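Local coordinates for TqaA (Penicillium aethiopicum, PDB 5EJD), which probably takes part in nonribosomal peptide synthesis as a ligase, this piece being its T3 thiolation (carrier) domain with a covalently attached 4'-phosphopantetheine arm, at residues E9-N14 / R51-S56; I15-L20 / G25-S30; D31-R36 / A60-H65. All coordinates share one frame; numbering follows the deposited sequence.

All three interactions belong to one small helical carrier domain and join its parts mainly through apolar packing. Interaction 2 is a buried contact, whereas interactions 1 and 3 are partly buried. Interactions 1 and 2 both use helix 7-20: the first joins it to the turn ending helix 40-52, through a methionine and the aliphatic part of a glutamate, and the second fastens the following loop to it by one isoleucine. Interaction 3, across the chain's centre from interaction 1, is built instead round phenylalanine rings, with one isoleucine methyl against them, and ties the later part of the same loop to helix 59-64. It alone adjoins the phosphopantetheine arm; the other two lie away from it.

Interaction 1 of 3, residues E9-N14 / R51-S56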
loop_
_atom_site.group_PDB
_atom_site.type_symbol
_atom_site.label_atom_id
_atom_site.label_comp_id
_atom_site.label_asym_id
_atom_site.label_seq_id
_atom_site.Cartn_x
_atom_site.Cartn_y
_atom_site.Cartn_z
ATOM N N GLU B 9 -6.732 -16.636 25.143
ATOM C CA GLU B 9 -7.983 -15.984 24.816
ATOM C C GLU B 9 -7.975 -14.565 25.333
ATOM O O GLU B 9 -8.404 -13.656 24.638
ATOM C CB GLU B 9 -9.190 -16.767 25.326
ATOM C CG GLU B 9 -9.364 -18.134 24.667
ATOM C CD GLU B 9 -10.686 -18.847 25.022
ATOM O OE1 GLU B 9 -11.377 -18.470 26.001
ATOM O OE2 GLU B 9 -11.012 -19.841 24.330
ATOM N N ARG B 10 -7.457 -14.338 26.524
ATOM C CA ARG B 10 -7.414 -12.986 27.054
ATOM C C ARG B 10 -6.516 -12.088 26.249
ATOM O O ARG B 10 -6.854 -10.927 26.030
ATOM C CB ARG B 10 -6.964 -12.957 28.534
ATOM C CG ARG B 10 -8.023 -13.466 29.502
ATOM C CD ARG B 10 -7.572 -13.556 30.954
ATOM N NE ARG B 10 -8.376 -14.625 31.541
ATOM C CZ ARG B 10 -7.964 -15.870 31.774
ATOM N NH1 ARG B 10 -6.709 -16.236 31.552
ATOM N NH2 ARG B 10 -8.824 -16.746 32.260
ATOM N N GLU B 11 -5.326 -12.570 25.920
ATOM C CA GLU B 11 -4.361 -11.717 25.238
ATOM C C GLU B 11 -4.912 -11.387 23.843
ATOM O O GLU B 11 -4.821 -10.261 23.379
ATOM C CB GLU B 11 -2.893 -12.241 25.189
ATOM C CG GLU B 11 -1.913 -11.290 25.893
ATOM C CD GLU B 11 -1.874 -9.797 25.464
ATOM O OE1 GLU B 11 -2.374 -9.307 24.411
ATOM O OE2 GLU B 11 -1.256 -9.063 26.253
ATOM N N LEU B 12 -5.518 -12.376 23.212
ATOM C CA LEU B 12 -6.113 -12.187 21.900
ATOM C C LEU B 12 -7.292 -11.206 21.885
ATOM O O LEU B 12 -7.433 -10.411 20.965
ATOM C CB LEU B 12 -6.557 -13.539 21.383
ATOM C CG LEU B 12 -6.843 -13.615 19.921
ATOM C CD1 LEU B 12 -5.613 -13.203 19.114
ATOM C CD2 LEU B 12 -7.269 -15.055 19.611
ATOM N N ALA B 13 -8.089 -11.221 22.937
ATOM C CA ALA B 13 -9.189 -10.315 23.042
ATOM C C ALA B 13 -8.713 -8.883 23.158
ATOM O O ALA B 13 -9.311 -7.957 22.610
ATOM C CB ALA B 13 -10.037 -10.670 24.255
ATOM N N ASN B 14 -7.664 -8.682 23.932
ATOM C CA ASN B 14 -7.074 -7.385 24.023
ATOM C C ASN B 14 -6.576 -6.893 22.673
ATOM O O ASN B 14 -6.657 -5.713 22.349
ATOM C CB ASN B 14 -5.986 -7.417 25.052
ATOM C CG ASN B 14 -5.432 -6.048 25.359
ATOM O OD1 ASN B 14 -6.180 -5.077 25.522
ATOM N ND2 ASN B 14 -4.113 -5.949 25.421
ATOM N N ARG B 51 2.530 -11.123 17.707
ATOM C CA ARG B 51 3.938 -11.356 17.864
ATOM C C ARG B 51 4.528 -10.558 19.004
ATOM O O ARG B 51 5.284 -11.087 19.755
ATOM C CB ARG B 51 4.641 -11.011 16.589
ATOM C CG ARG B 51 6.135 -11.144 16.653
ATOM C CD ARG B 51 6.799 -10.760 15.335
ATOM N NE ARG B 51 8.238 -10.744 15.476
ATOM C CZ ARG B 51 8.973 -11.851 15.441
ATOM N NH1 ARG B 51 10.286 -11.763 15.580
ATOM N NH2 ARG B 51 8.397 -13.050 15.278
ATOM N N ALA B 52 4.203 -9.291 19.124
ATOM C CA ALA B 52 4.737 -8.473 20.209
ATOM C C ALA B 52 4.286 -8.948 21.588
ATOM O O ALA B 52 4.943 -8.677 22.575
ATOM C CB ALA B 52 4.353 -7.008 20.018
ATOM N N ALA B 53 3.176 -9.670 21.660
ATOM C CA ALA B 53 2.727 -10.267 22.909
ATOM C C ALA B 53 3.182 -11.719 23.084
ATOM O O ALA B 53 2.661 -12.430 23.947
ATOM C CB ALA B 53 1.211 -10.192 22.973
ATOM N N GLY B 54 4.061 -12.204 22.212
ATOM C CA GLY B 54 4.541 -13.572 22.294
ATOM C C GLY B 54 3.641 -14.668 21.751
ATOM O O GLY B 54 3.899 -15.843 21.969
ATOM N N MET B 55 2.572 -14.313 21.053
ATOM C CA MET B 55 1.772 -15.298 20.343
ATOM C C MET B 55 2.220 -15.277 18.916
ATOM O O MET B 55 2.840 -14.336 18.462
ATOM C CB MET B 55 0.311 -14.955 20.390
ATOM C CG MET B 55 -0.235 -14.925 21.785
ATOM S SD MET B 55 -1.952 -14.376 21.761
ATOM C CE MET B 55 -2.800 -15.877 21.323
ATOM N N SER B 56 1.872 -16.320 18.193
ATOM C CA SER B 56 2.340 -16.478 16.835
ATOM C C SER B 56 1.214 -17.046 15.956
ATOM O O SER B 56 0.846 -18.215 16.079
ATOM C CB SER B 56 3.537 -17.406 16.849
ATOM O OG SER B 56 3.908 -17.750 15.546
#
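Glu11 meets the 51-56 turn with both ends of its side chain. Its CB lies 4.1 Å from Met55 SD, while the chain bends at chi2 (-54°) and brings the carboxylate up to a methyl group, with OE1 4.0 Å from Ala53 CB. The glutamate thus works here through its hydrocarbon part and by plain contact of its carboxylate, not by pairing with a charge across the contact. One residue on, Leu12 receives the end of the methionine: its backbone N is 4.3 Å from Met55 SD, and its CB is 4.4 Å from Met55 CE. Met55 gets there by an extended chi2 (175°) that carries the sulfur out to the helix, after which a bend at chi3 (81°) turns CE toward Leu12. The turn that presents Ala53 and Met55 is a Schellman motif closing helix 40-52. Gly54, with positive phi, is its C-prime residue, and its N bonds to Arg51 O at 3.0 Å. The contact is therefore a helix side packed against a helix C-terminus, with loose van der Waals distances throughout. Helix 68-74 covers the neighbouring side of helix 7-20, where Leu68 and Leu71 pack on Leu12 and Ser69 and Ala72 on Glu9; Phe57 also touches Leu12, and Ala75 reaches Met55 from beyond that last helix.

Interaction 2 of 3, residues I15-L20 / G25-S30; sequences IWATVL and GTISAS
Ala17 and Ile27 mark the nearest approach of the two backbones, their CA atoms 7.8 Å apart. In this four-helix carrier fold, residues 15-20 belong to helix 7-20 and keep its regular ladder, with Val19 N bonded to Ile15 O at 3.0 Å. Residues 25-30 belong to the long loop between helix 7-20 and helix 40-52. That loop leaves a short 3-10 turn at Gly25-Thr26, becomes extended at Ile27 and Ser28, and so doubles back beside the helix it has just left. Ile27 carries the contact almost alone. Its CG1 stands anti to its own carbonyl carbon (chi1 -64°), and an extended chi2 (172°) then sends CD1 straight out onto the helix. This one methyl comes 3.8 Å from Ala17 N and 3.9 Å from Ala17 CB, and it also meets Trp16 CB at 4.1 Å. It therefore settles against the start of two successive side chains and the backbone joining them, a purely van der Waals fit. Trp16 takes part through its CB, while its indole extends past the isoleucine to form a T-shaped (edge-to-face) pair with Phe33. Leu68 of helix 68-74 touches both Trp16 and Ile27, adding to the apolar cluster, and Ile22 also packs on Ile27. The loop is shaped by its own polar bonds as well: Thr26 OG1 bonds to Pro23 O and Arg36 NH1, and Ser28 N to Asp31 OD2. Just beyond, Ser28 OG accepts a bond from Ser30 OG at 2.9 Å and a weak one from Ser30 N at 3.3 Å.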
loop_
_atom_site.group_PDB
_atom_site.type_symbol
_atom_site.label_atom_id
_atom_site.label_comp_id
_atom_site.label_asym_id
_atom_site.label_seq_id
_atom_site.Cartn_x
_atom_site.Cartn_y
_atom_site.Cartn_z
ATOM N N ILE B 15 -6.001 -7.789 21.913
ATOM C CA ILE B 15 -5.524 -7.439 20.590
ATOM C C ILE B 15 -6.707 -7.038 19.685
ATOM O O ILE B 15 -6.629 -6.044 18.969
ATOM C CB ILE B 15 -4.754 -8.619 19.979
ATOM C CG1 ILE B 15 -3.395 -8.722 20.661
ATOM C CG2 ILE B 15 -4.575 -8.448 18.480
ATOM C CD1 ILE B 15 -2.693 -10.008 20.345
ATOM N N TRP B 16 -7.779 -7.817 19.714
ATOM C CA TRP B 16 -8.936 -7.482 18.897
ATOM C C TRP B 16 -9.513 -6.148 19.320
ATOM O O TRP B 16 -9.957 -5.358 18.498
ATOM C CB TRP B 16 -9.997 -8.547 19.051
ATOM C CG TRP B 16 -9.715 -9.803 18.331
ATOM C CD1 TRP B 16 -8.512 -10.292 17.970
ATOM C CD2 TRP B 16 -10.677 -10.783 17.943
ATOM N NE1 TRP B 16 -8.659 -11.530 17.369
ATOM C CE2 TRP B 16 -9.987 -11.840 17.335
ATOM C CE3 TRP B 16 -12.066 -10.838 18.006
ATOM C CZ2 TRP B 16 -10.624 -12.928 16.810
ATOM C CZ3 TRP B 16 -12.708 -11.944 17.494
ATOM C CH2 TRP B 16 -11.990 -12.975 16.912
ATOM N N ALA B 17 -9.531 -5.901 20.620
ATOM C CA ALA B 17 -10.050 -4.639 21.121
ATOM C C ALA B 17 -9.279 -3.440 20.559
ATOM O O ALA B 17 -9.877 -2.474 20.130
ATOM C CB ALA B 17 -10.039 -4.609 22.638
ATOM N N THR B 18 -7.961 -3.518 20.540
ATOM C CA THR B 18 -7.158 -2.413 20.039
ATOM C C THR B 18 -7.334 -2.267 18.524
ATOM O O THR B 18 -7.497 -1.173 18.024
ATOM C CB THR B 18 -5.663 -2.717 20.296
ATOM O OG1 THR B 18 -5.444 -3.045 21.667
ATOM C CG2 THR B 18 -4.759 -1.589 19.899
ATOM N N VAL B 19 -7.343 -3.380 17.817
ATOM C CA VAL B 19 -7.301 -3.341 16.370
ATOM C C VAL B 19 -8.657 -2.946 15.802
ATOM O O VAL B 19 -8.735 -2.308 14.783
ATOM C CB VAL B 19 -6.813 -4.715 15.850
ATOM C CG1 VAL B 19 -7.341 -5.058 14.486
ATOM C CG2 VAL B 19 -5.288 -4.745 15.835
ATOM N N LEU B 20 -9.715 -3.450 16.395
ATOM C CA LEU B 20 -11.061 -3.137 15.953
ATOM C C LEU B 20 -11.627 -1.897 16.664
ATOM O O LEU B 20 -12.676 -1.427 16.279
ATOM C CB LEU B 20 -11.995 -4.341 16.178
ATOM C CG LEU B 20 -11.537 -5.636 15.517
ATOM C CD1 LEU B 20 -12.417 -6.784 15.977
ATOM C CD2 LEU B 20 -11.546 -5.562 14.003
ATOM N N GLY B 25 -14.569 -5.382 27.214
ATOM C CA GLY B 25 -15.724 -6.017 27.856
ATOM C C GLY B 25 -16.765 -6.645 26.936
ATOM O O GLY B 25 -17.584 -7.433 27.417
ATOM N N THR B 26 -16.786 -6.282 25.644
ATOM C CA THR B 26 -17.800 -6.775 24.725
ATOM C C THR B 26 -17.369 -7.970 23.963
ATOM O O THR B 26 -18.121 -8.488 23.134
ATOM C CB THR B 26 -18.169 -5.724 23.676
ATOM O OG1 THR B 26 -17.080 -5.516 22.769
ATOM C CG2 THR B 26 -18.552 -4.416 24.358
ATOM N N ILE B 27 -16.171 -8.462 24.253
ATOM C CA ILE B 27 -15.599 -9.535 23.446
ATOM C C ILE B 27 -15.773 -10.891 24.126
ATOM O O ILE B 27 -15.345 -11.069 25.249
ATOM C CB ILE B 27 -14.113 -9.275 23.154
ATOM C CG1 ILE B 27 -13.960 -8.023 22.308
ATOM C CG2 ILE B 27 -13.520 -10.444 22.391
ATOM C CD1 ILE B 27 -12.542 -7.603 22.137
ATOM N N SER B 28 -16.450 -11.820 23.456
ATOM C CA SER B 28 -16.626 -13.132 23.984
ATOM C C SER B 28 -15.815 -14.112 23.162
ATOM O O SER B 28 -15.429 -13.837 22.031
ATOM C CB SER B 28 -18.115 -13.534 24.032
ATOM O OG SER B 28 -18.512 -14.195 22.853
ATOM N N ALA B 29 -15.551 -15.260 23.764
ATOM C CA ALA B 29 -14.749 -16.289 23.148
ATOM C C ALA B 29 -15.334 -16.840 21.869
ATOM O O ALA B 29 -14.598 -17.399 21.068
ATOM C CB ALA B 29 -14.501 -17.411 24.139
ATOM N N SER B 30 -16.632 -16.673 21.668
ATOM C CA SER B 30 -17.307 -17.162 20.442
ATOM C C SER B 30 -17.390 -16.104 19.335
ATOM O O SER B 30 -17.981 -16.353 18.299
ATOM C CB SER B 30 -18.725 -17.590 20.816
ATOM O OG SER B 30 -19.401 -16.483 21.387
#

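Interaction 3 of 3, residues D31-R36 / A60-H65; sequences DNFFFR and ADIFDH
The Phe63 ring carries Phe34 CZ over the centre of one face, 3.7 Å above its plane. The two rings are tilted by 47° with centroids 4.9 Å apart, an oblique pair. One face of the Phe34 ring is covered by Phe33 CD1, and its edge is turned to the backbone of helix 59-64, where Ile62 O lies near the ring plane 3.7 Å from Phe34 CE2. Within the four-helix carrier fold, this cluster joins the loop ahead of the phosphopantetheine serine, Ser40, to the short helix 59-64. Ile62 supplies the aliphatic partner: its CG2 makes an off-centre CH-pi contact with Phe33, 4.2 Å from the ring centroid. The branch stands anti to the Ile62 backbone N, which directs this methyl at the loop, and it also touches Phe34 CE2 at 4.2 Å. The side chain of Phe63 lies about 4 Å, between nearest atoms, both from that of Ser40 and from the bound phosphopantetheine, and so places this packing beside the attachment serine and its arm. An alanine in place of Phe63 would probably deprive Phe34 CZ of the face it rests on, set that ring freer to turn and remove the ring's contact with the arm. Near the aromatic cluster, the loop bends round an Asx motif in which Asn32 OD1 accepts Phe35 N at 3.0 Å, the donor standing above the carbonyl plane, and Phe34 N more weakly at 2.8 Å.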
loop_
_atom_site.group_PDB
_atom_site.type_symbol
_atom_site.label_atom_id
_atom_site.label_comp_id
_atom_site.label_asym_id
_atom_site.label_seq_id
_atom_site.Cartn_x
_atom_site.Cartn_y
_atom_site.Cartn_z
ATOM N N ASP B 31 -16.881 -14.899 19.608
ATOM C CA ASP B 31 -16.875 -13.832 18.620
ATOM C C ASP B 31 -16.033 -14.150 17.365
ATOM O O ASP B 31 -14.962 -14.757 17.423
ATOM C CB ASP B 31 -16.366 -12.531 19.213
ATOM C CG ASP B 31 -17.442 -11.740 19.914
ATOM O OD1 ASP B 31 -18.625 -11.856 19.546
ATOM O OD2 ASP B 31 -17.093 -10.947 20.823
ATOM N N ASN B 32 -16.587 -13.733 16.235
ATOM C CA ASN B 32 -15.984 -13.893 14.939
ATOM C C ASN B 32 -15.336 -12.573 14.501
ATOM O O ASN B 32 -16.000 -11.532 14.415
ATOM C CB ASN B 32 -17.079 -14.315 13.960
ATOM C CG ASN B 32 -16.564 -14.488 12.569
ATOM O OD1 ASN B 32 -16.002 -13.548 11.968
ATOM N ND2 ASN B 32 -16.667 -15.694 12.056
ATOM N N PHE B 33 -14.058 -12.638 14.169
ATOM C CA PHE B 33 -13.288 -11.455 13.807
ATOM C C PHE B 33 -13.948 -10.605 12.713
ATOM O O PHE B 33 -13.986 -9.389 12.802
ATOM C CB PHE B 33 -11.888 -11.888 13.351
ATOM C CG PHE B 33 -10.908 -10.738 13.142
ATOM C CD1 PHE B 33 -10.582 -10.330 11.864
ATOM C CD2 PHE B 33 -10.280 -10.153 14.198
ATOM C CE1 PHE B 33 -9.690 -9.316 11.644
ATOM C CE2 PHE B 33 -9.378 -9.125 13.997
ATOM C CZ PHE B 33 -9.084 -8.702 12.711
ATOM N N PHE B 34 -14.449 -11.252 11.675
ATOM C CA PHE B 34 -15.032 -10.550 10.537
ATOM C C PHE B 34 -16.432 -10.021 10.852
ATOM O O PHE B 34 -16.754 -8.887 10.495
ATOM C CB PHE B 34 -15.021 -11.450 9.294
ATOM C CG PHE B 34 -13.626 -11.874 8.902
ATOM C CD1 PHE B 34 -12.829 -11.036 8.146
ATOM C CD2 PHE B 34 -13.094 -13.056 9.334
ATOM C CE1 PHE B 34 -11.542 -11.400 7.789
ATOM C CE2 PHE B 34 -11.796 -13.429 8.971
ATOM C CZ PHE B 34 -11.018 -12.604 8.194
ATOM N N PHE B 35 -17.224 -10.781 11.601
ATOM C CA PHE B 35 -18.504 -10.277 12.028
ATOM C C PHE B 35 -18.380 -9.049 12.942
ATOM O O PHE B 35 -19.269 -8.205 12.913
ATOM C CB PHE B 35 -19.314 -11.372 12.673
ATOM C CG PHE B 35 -20.749 -10.982 12.989
ATOM C CD1 PHE B 35 -21.719 -10.958 11.977
ATOM C CD2 PHE B 35 -21.147 -10.676 14.326
ATOM C CE1 PHE B 35 -23.032 -10.627 12.284
ATOM C CE2 PHE B 35 -22.469 -10.339 14.629
ATOM C CZ PHE B 35 -23.407 -10.316 13.612
ATOM N N ARG B 36 -17.315 -8.937 13.746
ATOM C CA ARG B 36 -17.124 -7.742 14.541
ATOM C C ARG B 36 -16.527 -6.575 13.737
ATOM O O ARG B 36 -16.248 -5.528 14.308
ATOM C CB ARG B 36 -16.268 -8.014 15.777
ATOM C CG ARG B 36 -16.835 -9.020 16.802
ATOM C CD ARG B 36 -18.182 -8.625 17.393
ATOM N NE ARG B 36 -18.157 -7.341 18.084
ATOM C CZ ARG B 36 -17.906 -7.187 19.380
ATOM N NH1 ARG B 36 -17.877 -5.963 19.897
ATOM N NH2 ARG B 36 -17.653 -8.235 20.152
ATOM N N ALA B 60 -3.480 -15.839 7.599
ATOM C CA ALA B 60 -4.213 -17.010 7.090
ATOM C C ALA B 60 -4.941 -17.735 8.231
ATOM O O ALA B 60 -6.058 -18.216 8.066
ATOM C CB ALA B 60 -3.279 -17.951 6.361
ATOM N N ASP B 61 -4.309 -17.775 9.391
ATOM C CA ASP B 61 -4.891 -18.418 10.564
ATOM C C ASP B 61 -6.178 -17.733 10.963
ATOM O O ASP B 61 -7.114 -18.389 11.374
ATOM C CB ASP B 61 -3.894 -18.411 11.723
ATOM C CG ASP B 61 -2.567 -19.161 11.403
ATOM O OD1 ASP B 61 -2.638 -20.290 10.875
ATOM O OD2 ASP B 61 -1.459 -18.607 11.671
ATOM N N ILE B 62 -6.248 -16.416 10.801
ATOM C CA ILE B 62 -7.440 -15.673 11.123
ATOM C C ILE B 62 -8.552 -15.953 10.112
ATOM O O ILE B 62 -9.711 -16.076 10.482
ATOM C CB ILE B 62 -7.163 -14.189 11.199
ATOM C CG1 ILE B 62 -6.132 -13.913 12.298
ATOM C CG2 ILE B 62 -8.426 -13.392 11.469
ATOM C CD1 ILE B 62 -5.632 -12.490 12.381
ATOM N N PHE B 63 -8.221 -16.101 8.823
ATOM C CA PHE B 63 -9.260 -16.539 7.852
ATOM C C PHE B 63 -9.755 -17.986 8.110
ATOM O O PHE B 63 -10.921 -18.276 7.879
ATOM C CB PHE B 63 -8.786 -16.421 6.401
ATOM C CG PHE B 63 -8.860 -15.031 5.840
ATOM C CD1 PHE B 63 -9.952 -14.631 5.100
ATOM C CD2 PHE B 63 -7.810 -14.128 6.038
ATOM C CE1 PHE B 63 -10.023 -13.352 4.573
ATOM C CE2 PHE B 63 -7.875 -12.863 5.520
ATOM C CZ PHE B 63 -8.985 -12.466 4.779
ATOM N N ASP B 64 -8.844 -18.890 8.498
ATOM C CA ASP B 64 -9.185 -20.317 8.731
ATOM C C ASP B 64 -9.905 -20.506 10.052
ATOM O O ASP B 64 -10.830 -21.276 10.126
ATOM C CB ASP B 64 -7.941 -21.183 8.727
ATOM C CG ASP B 64 -7.264 -21.262 7.347
ATOM O OD1 ASP B 64 -7.923 -20.981 6.315
ATOM O OD2 ASP B 64 -6.058 -21.616 7.305
ATOM N N HIS B 65 -9.535 -19.710 11.052
ATOM C CA HIS B 65 -10.101 -19.805 12.387
ATOM C C HIS B 65 -10.595 -18.473 12.884
ATOM O O HIS B 65 -10.025 -17.863 13.776
ATOM C CB HIS B 65 -9.069 -20.368 13.321
ATOM C CG HIS B 65 -8.671 -21.742 12.955
ATOM N ND1 HIS B 65 -7.423 -22.054 12.454
ATOM C CD2 HIS B 65 -9.408 -22.878 12.913
ATOM C CE1 HIS B 65 -7.401 -23.335 12.149
ATOM N NE2 HIS B 65 -8.592 -23.853 12.422
#